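Local coordinates for protein inorganic pyrophosphatase (Shewanella sp. AS-11, PDB 6LL8) that probably hydrolyses diphosphate to two phosphates with the help of divalent metal ions, as a type II inorganic pyrophosphatase from a cold-living bacterium, at residues C142-D147 against I161-A166. Residues are numbered along the deposited sequence; the frame is centred on the assembly and turned at random. Where two conformers were deposited one is given.
Sequences CAILSD and IRCVEA. With MG (magnesium ion), chain D; MG (magnesium ion), chain F; 2PN (imidodiphosphoric acid), chain I.
Ile144 and Val164 meet through purely aliphatic groups, and the flat group of this region, the carboxylate of Asp147, is turned away from them toward the metals. Each of its oxygens holds a different magnesium ion. OD2 of Asp147 lies 2.1 Å from the magnesium ion of chain D. OD1 of Asp147 lies 2.2 Å from the magnesium ion of chain F. Imidodiphosphate repeats this bridge with its O3 and O2, and O3 comes within 3.0 Å of Asp147 OD2. Asp15, Asp73 and His95 also bind the first ion, Asp13 the second. Gripped at both oxygens, the carboxylate is probably held against rotation.

The helix pair, 134-147 and 158-171, belongs to the DHH-type phosphoesterase fold of family II pyrophosphatases. The two segments run roughly antiparallel, their axes 9.7 Å apart at closest approach and crossing at -146°. Across the gap the side chains of Ile144 and Val164 run alongside each other, pointing in opposite senses. With CG1 beside the backbone N (chi1 -58°), the CG2 branch of Ile144 is swung opposite that N and meets CG2 of Val164 at 3.4 Å, tighter than normal van der Waals distance. CB of Ile144 backs this up, 3.6 Å from the same Val164 methyl. The longer branch of Ile144 reaches toward Cys163: CD1 of Ile144 comes 3.6 Å from SG of Cys163, a contact left doubtful by the cysteine's second conformer. On the other flank Leu145 lies nearly perpendicular to Val164, CD2 of Leu145 resting 4.1 Å from CG1 of Val164. Helix 117-128 packs against Ile144 through Asn118 and Thr119, while Met183 and Phe176 of helix 176-187 touch Leu145 and Val164 respectively.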
# COMPACT_ATOMS: atom_id res chain seq x y z
N CYS A 142 5.40 12.00 4.66
CA CYS A 142 4.19 11.38 5.23
C CYS A 142 4.04 9.96 4.70
O CYS A 142 3.68 9.04 5.46
CB CYS A 142 2.95 12.18 4.91
SG CYS A 142 2.83 13.73 5.81
N ALA A 143 4.24 9.75 3.40
CA ALA A 143 4.10 8.40 2.86
C ALA A 143 5.04 7.42 3.55
O ALA A 143 4.63 6.28 3.87
CB ALA A 143 4.36 8.40 1.38
N ILE A 144 6.28 7.83 3.83
CA ILE A 144 7.25 6.91 4.44
C ILE A 144 6.84 6.65 5.89
O ILE A 144 6.95 5.52 6.36
CB ILE A 144 8.68 7.46 4.31
CG1 ILE A 144 9.08 7.70 2.85
CG2 ILE A 144 9.65 6.50 5.00
CD1 ILE A 144 10.27 8.59 2.69
N LEU A 145 6.42 7.68 6.61
CA LEU A 145 5.93 7.50 7.99
C LEU A 145 4.75 6.54 8.01
O LEU A 145 4.59 5.75 8.95
CB LEU A 145 5.54 8.85 8.57
CG LEU A 145 6.71 9.75 8.95
CD1 LEU A 145 6.20 11.17 9.11
CD2 LEU A 145 7.41 9.27 10.21
N SER A 146 3.88 6.58 7.01
CA SER A 146 2.70 5.69 6.94
C SER A 146 3.16 4.26 6.66
O SER A 146 2.79 3.34 7.41
CB SER A 146 1.74 6.19 5.90
OG SER A 146 0.57 5.43 5.98
N ASP A 147 3.90 4.07 5.59
CA ASP A 147 4.31 2.70 5.20
C ASP A 147 5.16 2.03 6.27
O ASP A 147 5.04 0.83 6.46
CB ASP A 147 5.08 2.73 3.90
CG ASP A 147 4.22 2.44 2.69
OD1 ASP A 147 3.05 2.80 2.73
OD2 ASP A 147 4.75 1.96 1.65
N ILE A 161 14.53 5.86 7.48
CA ILE A 161 14.66 6.82 8.60
C ILE A 161 15.45 8.03 8.12
O ILE A 161 15.02 9.18 8.34
CB ILE A 161 15.29 6.16 9.82
CG1 ILE A 161 14.37 5.06 10.34
CG2 ILE A 161 15.55 7.22 10.88
CD1 ILE A 161 14.96 4.20 11.43
N ARG A 162 16.59 7.79 7.46
CA ARG A 162 17.41 8.91 6.96
C ARG A 162 16.61 9.73 5.95
O ARG A 162 16.71 10.96 5.94
CB ARG A 162 18.68 8.37 6.31
CG ARG A 162 19.68 7.74 7.28
CD ARG A 162 21.03 7.47 6.62
NE ARG A 162 20.87 6.76 5.34
CZ ARG A 162 21.05 5.46 5.14
NH1 ARG A 162 21.46 4.68 6.11
NH2 ARG A 162 20.85 4.95 3.94
N CYS A 163 15.82 9.06 5.12
CA CYS A 163 15.00 9.77 4.14
C CYS A 163 13.97 10.67 4.84
O CYS A 163 13.81 11.83 4.47
CB CYS A 163 14.43 8.68 3.25
SG CYS A 163 13.66 9.40 1.81
N VAL A 164 13.27 10.13 5.83
CA VAL A 164 12.28 10.95 6.57
C VAL A 164 13.00 12.16 7.20
O VAL A 164 12.46 13.27 7.15
CB VAL A 164 11.52 10.13 7.60
CG1 VAL A 164 10.82 11.02 8.63
CG2 VAL A 164 10.52 9.23 6.91
N GLU A 165 14.15 11.93 7.82
CA GLU A 165 14.86 13.06 8.47
C GLU A 165 15.19 14.13 7.43
O GLU A 165 15.02 15.33 7.69
CB GLU A 165 16.10 12.52 9.17
CG GLU A 165 15.76 11.70 10.40
CD GLU A 165 16.93 10.96 11.04
OE1 GLU A 165 17.97 10.83 10.37
OE2 GLU A 165 16.72 10.45 12.16
N ALA A 166 15.72 13.73 6.27
CA ALA A 166 16.12 14.70 5.23
C ALA A 166 14.89 15.42 4.67
O ALA A 166 14.89 16.64 4.49
CB ALA A 166 16.85 14.00 4.12
MG MG D . 4.18 1.12 -0.24
MG MG F . 1.24 1.82 1.97
P1 2PN I . 2.14 -1.07 0.83
O1 2PN I . 1.32 -0.82 -0.43
O2 2PN I . 1.53 -0.44 2.05
O3 2PN I . 3.58 -0.64 0.62
N1 2PN I . 2.17 -2.69 1.06
P2 2PN I . 1.51 -3.73 2.16
O4 2PN I . 0.81 -4.79 1.32
O5 2PN I . 0.51 -2.95 3.00
O6 2PN I . 2.64 -4.31 2.98
O HOH W 1 0.03 1.13 3.90
O HOH W 2 0.81 4.18 2.21